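Local coordinates for protein UDP-N-acetylmuramate--L-alanine ligase (Thermotoga maritima, PDB 1J6U) that catalyses the ATP-dependent ligation of L-alanine to UDP-N-acetylmuramate, a step of peptidoglycan biosynthesis in cell wall formation, at residues A[16-21]-A[40-45]; A[77-82]-A[99-104]; A[243-248]-A[257-262]; A[267-272]-A[298-303]. All coordinates share one frame; numbering follows the deposited sequence.

Contact 1: residues A[16-21]-A[40-45]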
loop_
_atom_site.group_PDB
_atom_site.type_symbol
_atom_site.label_atom_id
_atom_site.label_comp_id
_atom_site.label_asym_id
_atom_site.label_seq_id
_atom_site.Cartn_x
_atom_site.Cartn_y
_atom_site.Cartn_z
ATOM N N HIS A 16 21.331 -7.697 10.919
ATOM C CA HIS A 16 21.450 -6.249 10.772
ATOM C C HIS A 16 20.692 -5.837 9.489
ATOM O O HIS A 16 21.033 -6.275 8.383
ATOM C CB HIS A 16 22.940 -5.901 10.672
ATOM C CG HIS A 16 23.227 -4.445 10.529
ATOM N ND1 HIS A 16 24.288 -3.839 11.164
ATOM C CD2 HIS A 16 22.595 -3.471 9.838
ATOM C CE1 HIS A 16 24.296 -2.551 10.876
ATOM N NE2 HIS A 16 23.277 -2.301 10.072
ATOM N N PHE A 17 19.661 -5.010 9.666
ATOM C CA PHE A 17 18.832 -4.525 8.562
ATOM C C PHE A 17 19.167 -3.084 8.225
ATOM O O PHE A 17 18.884 -2.155 9.009
ATOM C CB PHE A 17 17.318 -4.574 8.916
ATOM C CG PHE A 17 16.748 -5.968 9.053
ATOM C CD1 PHE A 17 16.925 -6.697 10.238
ATOM C CD2 PHE A 17 16.065 -6.562 7.983
ATOM C CE1 PHE A 17 16.452 -7.974 10.355
ATOM C CE2 PHE A 17 15.582 -7.839 8.088
ATOM C CZ PHE A 17 15.780 -8.549 9.278
ATOM N N VAL A 18 19.727 -2.888 7.045
ATOM C CA VAL A 18 20.080 -1.550 6.618
ATOM C C VAL A 18 18.877 -1.059 5.842
ATOM O O VAL A 18 18.625 -1.507 4.704
ATOM C CB VAL A 18 21.345 -1.581 5.735
ATOM C CG1 VAL A 18 21.814 -0.148 5.402
ATOM C CG2 VAL A 18 22.423 -2.339 6.467
ATOM N N GLY A 19 18.140 -0.144 6.478
ATOM C CA GLY A 19 16.920 0.393 5.901
ATOM C C GLY A 19 15.704 -0.252 6.587
ATOM O O GLY A 19 14.622 -0.355 6.008
ATOM N N ILE A 20 15.900 -0.698 7.827
ATOM C CA ILE A 20 14.868 -1.334 8.623
ATOM C C ILE A 20 13.638 -0.440 8.844
ATOM O O ILE A 20 12.607 -0.902 9.325
ATOM C CB ILE A 20 15.430 -1.686 9.988
ATOM C CG1 ILE A 20 14.561 -2.725 10.682
ATOM C CG2 ILE A 20 15.477 -0.431 10.848
ATOM C CD1 ILE A 20 15.313 -3.477 11.734
ATOM N N GLY A 21 13.746 0.835 8.498
ATOM C CA GLY A 21 12.635 1.746 8.729
ATOM C C GLY A 21 11.593 1.746 7.633
ATOM O O GLY A 21 10.555 2.392 7.777
ATOM N N TYR A 40 18.284 -6.046 14.729
ATOM C CA TYR A 40 18.462 -4.607 14.923
ATOM C C TYR A 40 18.696 -4.029 13.544
ATOM O O TYR A 40 18.842 -4.757 12.544
ATOM C CB TYR A 40 19.634 -4.282 15.872
ATOM C CG TYR A 40 21.013 -4.481 15.277
ATOM C CD1 TYR A 40 21.690 -3.420 14.679
ATOM C CD2 TYR A 40 21.633 -5.742 15.288
ATOM C CE1 TYR A 40 22.961 -3.599 14.104
ATOM C CE2 TYR A 40 22.905 -5.937 14.713
ATOM C CZ TYR A 40 23.559 -4.853 14.131
ATOM O OH TYR A 40 24.822 -4.999 13.630
ATOM N N GLY A 41 18.742 -2.718 13.454
ATOM C CA GLY A 41 18.940 -2.184 12.124
ATOM C C GLY A 41 19.111 -0.695 12.133
ATOM O O GLY A 41 19.205 -0.040 13.179
ATOM N N SER A 42 19.096 -0.141 10.942
ATOM C CA SER A 42 19.317 1.275 10.840
ATOM C C SER A 42 18.507 1.825 9.689
ATOM O O SER A 42 18.075 1.097 8.786
ATOM C CB SER A 42 20.787 1.489 10.552
ATOM O OG SER A 42 21.042 0.885 9.296
ATOM N N ASN A 43 18.364 3.134 9.686
ATOM C CA ASN A 43 17.590 3.746 8.638
ATOM C C ASN A 43 18.087 5.159 8.459
ATOM O O ASN A 43 18.638 5.770 9.381
ATOM C CB ASN A 43 16.091 3.740 9.027
ATOM C CG ASN A 43 15.174 3.710 7.813
ATOM O OD1 ASN A 43 15.294 2.816 6.954
ATOM N ND2 ASN A 43 14.249 4.682 7.733
ATOM N N ILE A 44 17.853 5.670 7.269
ATOM C CA ILE A 44 18.271 7.002 6.884
ATOM C C ILE A 44 17.572 8.103 7.661
ATOM O O ILE A 44 18.191 9.085 8.027
ATOM C CB ILE A 44 18.026 7.188 5.393
ATOM C CG1 ILE A 44 18.979 8.226 4.816
ATOM C CG2 ILE A 44 16.603 7.597 5.165
ATOM C CD1 ILE A 44 18.916 8.292 3.255
ATOM N N GLU A 45 16.287 7.932 7.920
ATOM C CA GLU A 45 15.485 8.916 8.649
ATOM C C GLU A 45 14.601 8.156 9.607
ATOM O O GLU A 45 14.464 6.941 9.506
ATOM C CB GLU A 45 14.594 9.675 7.681
ATOM C CG GLU A 45 13.633 8.739 6.933
ATOM C CD GLU A 45 12.974 9.394 5.734
ATOM O OE1 GLU A 45 12.425 8.664 4.872
ATOM O OE2 GLU A 45 13.007 10.642 5.656
#
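The carbonyl oxygen S42 O is gripped by two successive backbone donors: G19 N at 2.6 Å from S42 O and I20 N at 3.0 Å from the same atom. Both are tilted out of the carbonyl plane, and they arrive from opposite faces of it, which fixes the turn beyond strand 14-18 against the end of strand 38-42. Before this fork the parallel pairing is regular, with F17 N bonded to Y40 O (3.0 Å) and S42 N to F17 O (2.8 Å). Just past it, N43 turns OD1 to G21 N in a weak bond of 3.0 Å, while its ND2 donates to E45 O close to the amide plane, so both ends of the amide are engaged.

On the face carrying H16, Y40 and S42, the Y40 ring presents an edge to the face of the H16 imidazole, with planes 61° apart. The same approach brings Y40 OH to 2.8 Å from H16 ND1, a hydrogen bond in which either could donate. H16 reaches this place because CG is anti to the backbone N (chi1 -180°). The other ring nitrogen, H16 NE2, bonds to E87, as does S42 OG, so E87 ties the two strands together from outside. The backbone at G19 has a positive phi of 103°, where a CB would jam against the preceding carbonyl, and a CB on G21 would run into N43 ND2. Parallel strands with a glycine-rich turn leading into helix 23-34 fit a Rossmann-type beta-alpha-beta unit, in the N-terminal domain that receives the UDP-sugar in Mur ligases.

Contact 2: residues A[77-82]-A[99-104]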
loop_
_atom_site.group_PDB
_atom_site.type_symbol
_atom_site.label_atom_id
_atom_site.label_comp_id
_atom_site.label_asym_id
_atom_site.label_seq_id
_atom_site.Cartn_x
_atom_site.Cartn_y
_atom_site.Cartn_z
ATOM N N LYS A 77 19.938 -5.755 3.179
ATOM C CA LYS A 77 19.787 -4.394 2.659
ATOM C C LYS A 77 18.720 -4.266 1.574
ATOM O O LYS A 77 18.422 -5.205 0.844
ATOM C CB LYS A 77 21.128 -3.897 2.103
ATOM C CG LYS A 77 21.569 -4.575 0.819
ATOM C CD LYS A 77 23.018 -4.242 0.499
ATOM C CE LYS A 77 23.208 -3.786 -0.926
ATOM N NZ LYS A 77 23.047 -4.830 -1.970
ATOM N N THR A 78 18.149 -3.084 1.473
ATOM C CA THR A 78 17.143 -2.818 0.461
ATOM C C THR A 78 17.814 -2.341 -0.822
ATOM O O THR A 78 18.939 -1.849 -0.807
ATOM C CB THR A 78 16.227 -1.727 0.919
ATOM O OG1 THR A 78 16.852 -0.452 0.673
ATOM C CG2 THR A 78 15.943 -1.904 2.409
ATOM N N PRO A 79 17.110 -2.440 -1.950
ATOM C CA PRO A 79 17.719 -1.998 -3.210
ATOM C C PRO A 79 18.255 -0.576 -3.157
ATOM O O PRO A 79 19.133 -0.219 -3.938
ATOM C CB PRO A 79 16.583 -2.142 -4.225
ATOM C CG PRO A 79 15.682 -3.204 -3.603
ATOM C CD PRO A 79 15.709 -2.861 -2.138
ATOM N N ALA A 80 17.743 0.240 -2.239
ATOM C CA ALA A 80 18.213 1.626 -2.157
ATOM C C ALA A 80 19.557 1.806 -1.448
ATOM O O ALA A 80 20.205 2.827 -1.619
ATOM C CB ALA A 80 17.175 2.503 -1.477
ATOM N N VAL A 81 19.967 0.837 -0.642
ATOM C CA VAL A 81 21.230 0.959 0.072
ATOM C C VAL A 81 22.389 0.974 -0.906
ATOM O O VAL A 81 22.612 0.018 -1.623
ATOM C CB VAL A 81 21.376 -0.181 1.075
ATOM C CG1 VAL A 81 22.772 -0.189 1.665
ATOM C CG2 VAL A 81 20.339 0.008 2.177
ATOM N N ARG A 82 23.130 2.064 -0.949
ATOM C CA ARG A 82 24.219 2.139 -1.915
ATOM C C ARG A 82 25.489 1.518 -1.358
ATOM O O ARG A 82 25.621 1.376 -0.120
ATOM C CB ARG A 82 24.427 3.598 -2.372
ATOM C CG ARG A 82 23.962 4.649 -1.357
ATOM C CD ARG A 82 23.719 6.030 -1.978
ATOM N NE ARG A 82 24.896 6.602 -2.640
ATOM C CZ ARG A 82 25.250 6.346 -3.899
ATOM N NH1 ARG A 82 24.522 5.527 -4.644
ATOM N NH2 ARG A 82 26.325 6.914 -4.420
ATOM N N GLU A 99 22.724 -9.717 2.262
ATOM C CA GLU A 99 21.660 -10.143 1.400
ATOM C C GLU A 99 20.675 -9.043 1.101
ATOM O O GLU A 99 20.551 -8.074 1.870
ATOM C CB GLU A 99 20.967 -11.333 2.003
ATOM C CG GLU A 99 20.690 -12.330 0.943
ATOM C CD GLU A 99 20.714 -13.706 1.495
ATOM O OE1 GLU A 99 21.659 -13.984 2.279
ATOM O OE2 GLU A 99 19.797 -14.491 1.143
ATOM N N ASN A 100 20.017 -9.181 -0.049
ATOM C CA ASN A 100 19.004 -8.230 -0.508
ATOM C C ASN A 100 17.620 -8.633 -0.023
ATOM O O ASN A 100 17.275 -9.816 -0.018
ATOM C CB ASN A 100 19.044 -8.131 -2.027
ATOM C CG ASN A 100 20.334 -7.454 -2.515
ATOM O OD1 ASN A 100 20.627 -6.314 -2.136
ATOM N ND2 ASN A 100 21.114 -8.157 -3.333
ATOM N N ARG A 101 16.854 -7.636 0.412
ATOM C CA ARG A 101 15.501 -7.805 0.929
ATOM C C ARG A 101 14.656 -8.881 0.221
ATOM O O ARG A 101 14.314 -9.898 0.826
ATOM C CB ARG A 101 14.783 -6.453 0.866
ATOM C CG ARG A 101 13.439 -6.372 1.616
ATOM C CD ARG A 101 12.793 -4.974 1.449
ATOM N NE ARG A 101 12.744 -4.576 0.034
ATOM C CZ ARG A 101 12.646 -3.315 -0.406
ATOM N NH1 ARG A 101 12.615 -3.043 -1.721
ATOM N NH2 ARG A 101 12.582 -2.309 0.463
ATOM N N LEU A 102 14.364 -8.680 -1.063
ATOM C CA LEU A 102 13.494 -9.599 -1.794
ATOM C C LEU A 102 14.020 -10.988 -1.797
ATOM O O LEU A 102 13.303 -11.943 -1.481
ATOM C CB LEU A 102 13.294 -9.167 -3.240
ATOM C CG LEU A 102 11.859 -9.033 -3.724
ATOM C CD1 LEU A 102 11.854 -9.303 -5.208
ATOM C CD2 LEU A 102 10.922 -9.994 -2.971
ATOM N N HIS A 103 15.285 -11.092 -2.171
ATOM C CA HIS A 103 15.955 -12.373 -2.227
ATOM C C HIS A 103 15.900 -13.078 -0.870
ATOM O O HIS A 103 15.660 -14.272 -0.801
ATOM C CB HIS A 103 17.412 -12.175 -2.644
ATOM C CG HIS A 103 18.157 -13.455 -2.780
ATOM N ND1 HIS A 103 18.184 -14.173 -3.956
ATOM C CD2 HIS A 103 18.808 -14.207 -1.861
ATOM C CE1 HIS A 103 18.817 -15.316 -3.755
ATOM N NE2 HIS A 103 19.204 -15.361 -2.493
ATOM N N TYR A 104 16.128 -12.338 0.210
ATOM C CA TYR A 104 16.101 -12.925 1.547
ATOM C C TYR A 104 14.672 -13.360 1.895
ATOM O O TYR A 104 14.436 -14.392 2.534
ATOM C CB TYR A 104 16.574 -11.911 2.568
ATOM C CG TYR A 104 16.602 -12.459 3.967
ATOM C CD1 TYR A 104 17.571 -13.393 4.354
ATOM C CD2 TYR A 104 15.676 -12.025 4.924
ATOM C CE1 TYR A 104 17.627 -13.873 5.669
ATOM C CE2 TYR A 104 15.718 -12.503 6.229
ATOM C CZ TYR A 104 16.697 -13.419 6.594
ATOM O OH TYR A 104 16.745 -13.853 7.887
#
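At one edge of the parallel Rossmann-like sheet, the end of strand 74-77 is held to outermost strand 98-100 and to the first turn of helix 101-112 by K77, N100 and R101. The K77 backbone supplies both rungs: K77 N donates to E99 O at 2.7 Å, and K77 O accepts from R101 N at 2.9 Å, the latter donor lying 31° out of the carbonyl plane. Beside them the K77 and N100 side chains run side by side in the same direction, and K77 NZ reaches N100 OD1 at 2.8 Å. Bends late in the lysine chain, at chi3 and chi4, curl the ammonium back to that oxygen. N100 occupies the N-cap position, yet its side chain makes no capping bond. Its backbone instead opens the helix, N100 O accepting from Y104 N.

The strands are consecutive members of the sheet, linked through helix 86-93 in a beta-alpha-beta crossover, and residues 78-82 form the loop leaving the first of them. That loop is shaped by a type I turn from T78 to V81 and by an ST turn, A80 N donating to T78 OG1 at 3.1 Å. The loop packs on R101: P79 CD lies over one face of the guanidinium, 3.1 Å from R101 NH1, and T78 CB covers the same group 3.7 Å from R101 NH2. A chi1 of -169° sends the arginine out across the loop, and its NH1 forms a salt bridge with E174 of the middle domain. The R101 side chain is about 10 Å from that of K125, a predicted ATP-binding residue.

Contact 3: residues A[243-248]-A[257-262]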
loop_
_atom_site.group_PDB
_atom_site.type_symbol
_atom_site.label_atom_id
_atom_site.label_comp_id
_atom_site.label_asym_id
_atom_site.label_seq_id
_atom_site.Cartn_x
_atom_site.Cartn_y
_atom_site.Cartn_z
ATOM N N TYR A 243 -15.438 -12.724 -13.230
ATOM C CA TYR A 243 -16.267 -12.031 -12.262
ATOM C C TYR A 243 -16.397 -10.654 -12.822
ATOM O O TYR A 243 -15.413 -10.033 -13.236
ATOM C CB TYR A 243 -15.613 -12.025 -10.901
ATOM C CG TYR A 243 -15.502 -13.430 -10.402
ATOM C CD1 TYR A 243 -14.408 -14.220 -10.734
ATOM C CD2 TYR A 243 -16.532 -13.994 -9.667
ATOM C CE1 TYR A 243 -14.365 -15.526 -10.346
ATOM C CE2 TYR A 243 -16.496 -15.286 -9.269
ATOM C CZ TYR A 243 -15.415 -16.056 -9.615
ATOM O OH TYR A 243 -15.392 -17.378 -9.250
ATOM N N THR A 244 -17.639 -10.192 -12.824
ATOM C CA THR A 244 -18.005 -8.925 -13.424
ATOM C C THR A 244 -18.920 -8.054 -12.533
ATOM O O THR A 244 -19.538 -8.545 -11.575
ATOM C CB THR A 244 -18.619 -9.306 -14.808
ATOM O OG1 THR A 244 -17.649 -9.035 -15.822
ATOM C CG2 THR A 244 -19.941 -8.638 -15.085
ATOM N N LEU A 245 -18.981 -6.763 -12.831
ATOM C CA LEU A 245 -19.822 -5.834 -12.066
ATOM C C LEU A 245 -21.091 -5.506 -12.808
ATOM O O LEU A 245 -21.053 -4.976 -13.919
ATOM C CB LEU A 245 -19.091 -4.527 -11.818
ATOM C CG LEU A 245 -17.912 -4.675 -10.892
ATOM C CD1 LEU A 245 -17.303 -3.314 -10.657
ATOM C CD2 LEU A 245 -18.399 -5.270 -9.583
ATOM N N GLU A 246 -22.227 -5.813 -12.213
ATOM C CA GLU A 246 -23.438 -5.493 -12.902
ATOM C C GLU A 246 -23.906 -4.098 -12.486
ATOM O O GLU A 246 -24.400 -3.340 -13.302
ATOM C CB GLU A 246 -24.504 -6.532 -12.598
ATOM C CG GLU A 246 -25.888 -6.030 -12.936
ATOM C CD GLU A 246 -26.957 -7.022 -12.583
ATOM O OE1 GLU A 246 -26.727 -7.811 -11.638
ATOM O OE2 GLU A 246 -28.027 -6.999 -13.237
HETATM N N MSE A 247 -23.744 -3.766 -11.215
HETATM C CA MSE A 247 -24.156 -2.470 -10.684
HETATM C C MSE A 247 -23.336 -2.129 -9.475
HETATM O O MSE A 247 -22.906 -3.008 -8.724
HETATM C CB MSE A 247 -25.586 -2.478 -10.206
HETATM C CG MSE A 247 -26.606 -2.830 -11.216
HETATM SE SE MSE A 247 -28.097 -3.149 -10.105
HETATM C CE MSE A 247 -27.967 -5.059 -9.940
ATOM N N ARG A 248 -23.150 -0.837 -9.276
ATOM C CA ARG A 248 -22.374 -0.348 -8.156
ATOM C C ARG A 248 -23.047 0.879 -7.660
ATOM O O ARG A 248 -23.500 1.700 -8.437
ATOM C CB ARG A 248 -20.961 0.025 -8.570
ATOM C CG ARG A 248 -20.167 0.589 -7.421
ATOM C CD ARG A 248 -18.820 1.099 -7.886
ATOM N NE ARG A 248 -18.156 1.761 -6.784
ATOM C CZ ARG A 248 -17.929 3.069 -6.721
ATOM N NH1 ARG A 248 -18.298 3.888 -7.707
ATOM N NH2 ARG A 248 -17.344 3.553 -5.648
ATOM N N ALA A 257 -22.050 -3.547 -4.592
ATOM C CA ALA A 257 -21.829 -3.937 -5.974
ATOM C C ALA A 257 -22.463 -5.309 -6.242
ATOM O O ALA A 257 -22.332 -6.255 -5.443
ATOM C CB ALA A 257 -20.306 -3.960 -6.304
HETATM N N MSE A 258 -23.188 -5.386 -7.351
HETATM C CA MSE A 258 -23.812 -6.635 -7.787
HETATM C C MSE A 258 -22.758 -7.367 -8.616
HETATM O O MSE A 258 -22.321 -6.875 -9.654
HETATM C CB MSE A 258 -25.038 -6.357 -8.669
HETATM C CG MSE A 258 -26.357 -6.766 -8.045
HETATM SE SE MSE A 258 -26.226 -8.572 -7.345
HETATM C CE MSE A 258 -27.011 -8.142 -5.624
ATOM N N VAL A 259 -22.330 -8.532 -8.168
ATOM C CA VAL A 259 -21.301 -9.231 -8.916
ATOM C C VAL A 259 -21.851 -10.402 -9.710
ATOM O O VAL A 259 -22.627 -11.191 -9.182
ATOM C CB VAL A 259 -20.229 -9.724 -7.959
ATOM C CG1 VAL A 259 -19.237 -10.567 -8.674
ATOM C CG2 VAL A 259 -19.546 -8.550 -7.346
ATOM N N GLU A 260 -21.463 -10.490 -10.985
ATOM C CA GLU A 260 -21.877 -11.594 -11.851
ATOM C C GLU A 260 -20.706 -12.509 -12.010
ATOM O O GLU A 260 -19.546 -12.066 -11.984
ATOM C CB GLU A 260 -22.272 -11.133 -13.248
ATOM C CG GLU A 260 -23.504 -10.295 -13.265
ATOM C CD GLU A 260 -23.679 -9.529 -14.570
ATOM O OE1 GLU A 260 -22.691 -8.938 -15.075
ATOM O OE2 GLU A 260 -24.818 -9.509 -15.083
ATOM N N LYS A 261 -21.016 -13.799 -12.125
ATOM C CA LYS A 261 -20.006 -14.826 -12.362
ATOM C C LYS A 261 -20.396 -15.427 -13.727
ATOM O O LYS A 261 -21.540 -15.847 -13.950
ATOM C CB LYS A 261 -20.040 -15.864 -11.256
ATOM C CG LYS A 261 -18.978 -16.944 -11.355
ATOM C CD LYS A 261 -19.259 -17.964 -10.275
ATOM C CE LYS A 261 -18.153 -18.926 -10.242
ATOM N NZ LYS A 261 -18.276 -19.846 -9.068
ATOM N N ASN A 262 -19.450 -15.397 -14.655
ATOM C CA ASN A 262 -19.687 -15.866 -15.990
ATOM C C ASN A 262 -21.025 -15.380 -16.503
ATOM O O ASN A 262 -21.786 -16.119 -17.133
ATOM C CB ASN A 262 -19.597 -17.382 -16.027
ATOM C CG ASN A 262 -18.176 -17.835 -16.067
ATOM O OD1 ASN A 262 -17.422 -17.407 -16.935
ATOM N ND2 ASN A 262 -17.781 -18.685 -15.125
#
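Y243 and K261, a non-hydrogen-bonded antiparallel pair, send their side chains the same way, the lysine lying alongside the phenol. K261 CG is 3.6 Å from Y243 CE2, and K261 CE is 3.3 Å from Y243 OH. The lysine runs straight out from its backbone, every torsion near 180°, and keeps pace with the ring, so that Y243 OH and K261 NZ both arrive at D290, one by a hydrogen bond and the other by a salt bridge. Without the phenol, as with an alanine here, the K261 methylenes would probably lose their flank and D290 one hydrogen bond.

At the corner of the chain, E246 crosses E260 at about a right angle, yet their carboxylate planes are stacked, only 16° apart, with E246 OE1 4.3 Å from E260 OE2. The proximity of like charges is probably eased by R265, which forms a salt bridge with E246. Back on the tyrosine's face, L245 CD2 touches both A257 CB (4.0 Å) and V259 CG2 (4.1 Å).

Backbone bonds hold the register: T244 N donates to E260 O and E260 N to T244 O, both at 2.8 Å, and E246 N donates almost straight (174°) to M258 O at 2.8 Å. The hairpin of strands 243-250 and 255-261 is part of a three-stranded antiparallel sheet in which 255-261 is central and 264-271 lies on its other side; helix 276-291 covers the face bearing Y243, L245 and V259.

Contact 4: residues A[267-272]-A[298-303]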
loop_
_atom_site.group_PDB
_atom_site.type_symbol
_atom_site.label_atom_id
_atom_site.label_comp_id
_atom_site.label_asym_id
_atom_site.label_seq_id
_atom_site.Cartn_x
_atom_site.Cartn_y
_atom_site.Cartn_z
ATOM N N LEU A 267 -23.626 -12.492 -6.597
ATOM C CA LEU A 267 -23.613 -11.999 -5.222
ATOM C C LEU A 267 -23.545 -10.484 -5.136
ATOM O O LEU A 267 -23.229 -9.762 -6.099
ATOM C CB LEU A 267 -22.435 -12.599 -4.422
ATOM C CG LEU A 267 -21.011 -12.326 -4.943
ATOM C CD1 LEU A 267 -20.562 -10.921 -4.549
ATOM C CD2 LEU A 267 -20.064 -13.356 -4.350
ATOM N N GLU A 268 -23.853 -10.006 -3.951
ATOM C CA GLU A 268 -23.782 -8.599 -3.723
ATOM C C GLU A 268 -22.597 -8.355 -2.802
ATOM O O GLU A 268 -22.515 -8.913 -1.704
ATOM C CB GLU A 268 -25.054 -8.072 -3.075
ATOM C CG GLU A 268 -24.991 -6.587 -2.901
ATOM C CD GLU A 268 -26.221 -6.025 -2.266
ATOM O OE1 GLU A 268 -26.487 -6.364 -1.090
ATOM O OE2 GLU A 268 -26.916 -5.243 -2.950
ATOM N N LEU A 269 -21.678 -7.529 -3.288
ATOM C CA LEU A 269 -20.500 -7.117 -2.531
ATOM C C LEU A 269 -20.786 -5.811 -1.791
ATOM O O LEU A 269 -21.230 -4.826 -2.394
ATOM C CB LEU A 269 -19.333 -6.881 -3.480
ATOM C CG LEU A 269 -18.031 -6.332 -2.922
ATOM C CD1 LEU A 269 -17.465 -7.228 -1.820
ATOM C CD2 LEU A 269 -17.075 -6.216 -4.085
ATOM N N LYS A 270 -20.574 -5.818 -0.485
ATOM C CA LYS A 270 -20.711 -4.603 0.309
ATOM C C LYS A 270 -19.324 -4.282 0.934
ATOM O O LYS A 270 -18.679 -5.148 1.512
ATOM C CB LYS A 270 -21.716 -4.790 1.426
ATOM C CG LYS A 270 -23.131 -4.928 0.989
ATOM C CD LYS A 270 -24.009 -4.417 2.118
ATOM C CE LYS A 270 -25.240 -5.274 2.330
ATOM N NZ LYS A 270 -25.842 -4.927 3.646
ATOM N N LEU A 271 -18.866 -3.044 0.795
ATOM C CA LEU A 271 -17.583 -2.609 1.381
ATOM C C LEU A 271 -17.756 -1.345 2.233
ATOM O O LEU A 271 -18.457 -0.392 1.831
ATOM C CB LEU A 271 -16.564 -2.287 0.288
ATOM C CG LEU A 271 -16.205 -3.436 -0.650
ATOM C CD1 LEU A 271 -15.400 -2.955 -1.824
ATOM C CD2 LEU A 271 -15.464 -4.485 0.172
ATOM N N LYS A 272 -17.128 -1.350 3.406
ATOM C CA LYS A 272 -17.130 -0.192 4.302
ATOM C C LYS A 272 -16.192 0.794 3.587
ATOM O O LYS A 272 -16.480 1.975 3.451
ATOM C CB LYS A 272 -16.547 -0.598 5.642
ATOM C CG LYS A 272 -17.343 -0.133 6.819
ATOM N N PRO A 298 -18.858 -16.192 4.687
ATOM C CA PRO A 298 -17.935 -15.518 5.604
ATOM C C PRO A 298 -16.940 -14.617 4.889
ATOM O O PRO A 298 -16.502 -13.631 5.467
ATOM C CB PRO A 298 -17.247 -16.671 6.347
ATOM C CG PRO A 298 -17.385 -17.780 5.476
ATOM C CD PRO A 298 -18.806 -17.633 4.938
ATOM N N VAL A 299 -16.601 -14.945 3.642
ATOM C CA VAL A 299 -15.659 -14.122 2.895
ATOM C C VAL A 299 -16.253 -12.739 2.677
ATOM O O VAL A 299 -15.549 -11.758 2.793
ATOM C CB VAL A 299 -15.305 -14.755 1.529
ATOM C CG1 VAL A 299 -14.499 -13.778 0.636
ATOM C CG2 VAL A 299 -14.477 -15.978 1.767
ATOM N N LEU A 300 -17.549 -12.664 2.391
ATOM C CA LEU A 300 -18.226 -11.391 2.160
ATOM C C LEU A 300 -18.476 -10.595 3.438
ATOM O O LEU A 300 -18.564 -9.372 3.422
ATOM C CB LEU A 300 -19.550 -11.612 1.434
ATOM C CG LEU A 300 -19.373 -12.020 -0.037
ATOM C CD1 LEU A 300 -20.689 -12.524 -0.627
ATOM C CD2 LEU A 300 -18.882 -10.839 -0.819
ATOM N N GLU A 301 -18.619 -11.304 4.535
ATOM C CA GLU A 301 -18.839 -10.692 5.835
ATOM C C GLU A 301 -17.519 -9.972 6.208
ATOM O O GLU A 301 -17.503 -8.823 6.671
ATOM C CB GLU A 301 -19.173 -11.817 6.811
ATOM C CG GLU A 301 -19.420 -11.446 8.240
ATOM C CD GLU A 301 -19.717 -12.694 9.072
ATOM O OE1 GLU A 301 -19.313 -13.803 8.639
ATOM O OE2 GLU A 301 -20.338 -12.568 10.152
ATOM N N ALA A 302 -16.415 -10.654 5.953
ATOM C CA ALA A 302 -15.108 -10.138 6.226
ATOM C C ALA A 302 -14.852 -8.931 5.307
ATOM O O ALA A 302 -14.399 -7.870 5.761
ATOM C CB ALA A 302 -14.088 -11.217 5.972
ATOM N N LEU A 303 -15.154 -9.071 4.020
ATOM C CA LEU A 303 -14.895 -7.966 3.143
ATOM C C LEU A 303 -15.707 -6.774 3.553
ATOM O O LEU A 303 -15.261 -5.638 3.444
ATOM C CB LEU A 303 -15.169 -8.312 1.675
ATOM C CG LEU A 303 -14.114 -9.209 1.008
ATOM C CD1 LEU A 303 -14.612 -9.551 -0.377
ATOM C CD2 LEU A 303 -12.729 -8.538 0.945
HETATM O O HOH W 1 -19.388 -7.966 1.380
HETATM O O HOH W 2 -14.787 -2.776 3.665
#
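With CG anti to the carbonyl carbon (chi1 -72°), L300 reaches from helix 296-305 toward the strand, while a chi1 of 175° at L269 swings its CD1 round to the helix. The two methyls of L300 divide the work: L300 CD1 meets L267 CD2 at 3.9 Å, and L300 CD2 meets L269 CD1 at 4.0 Å. The same L269 CD1 is also 4.0 Å from L303 CD1, so one methyl bridges successive turns of the helix. Farther along, L271 CD2 lies 3.5 Å from L303 O. Shortening L300 to an alanine is likely to open a gap between strand and helix and take from L267 and L269 their contacts with its methyls.

An edge strand of the small antiparallel sheet thus packs on helix 296-305, which leans in turn, through V299 and L303, on helix 125-138, the helix that begins among the predicted ATP-binding residues. A water accepts from K270 N of strand 264-271 at 3.1 Å and donates to L300 O at 2.6 Å. With no direct hydrogen bond between the segments, their cohesion rests on leucine methyls, while that water links strand to helix.

In the fold
The contacts follow one another along the chain and form two groups on opposite sides of its centre. Contacts 1 and 2 share the five-stranded parallel sheet of the N-terminal domain; their centres are about 11 Å apart, and they touch where V18 O meets side chains of V81 and T78. Contacts 3 and 4 share the antiparallel sheet of strands 243-250, 255-261 and 264-271, with centres about 13 Å apart. Between the groups, centres lie about 37 to 45 Å apart. The first pair thus joins strands within the Rossmann-like N-terminal domain, whereas the second joins the antiparallel sheet to helix 296-305, its L271 side chain about 8 Å from that of T127, a predicted ATP-binding residue.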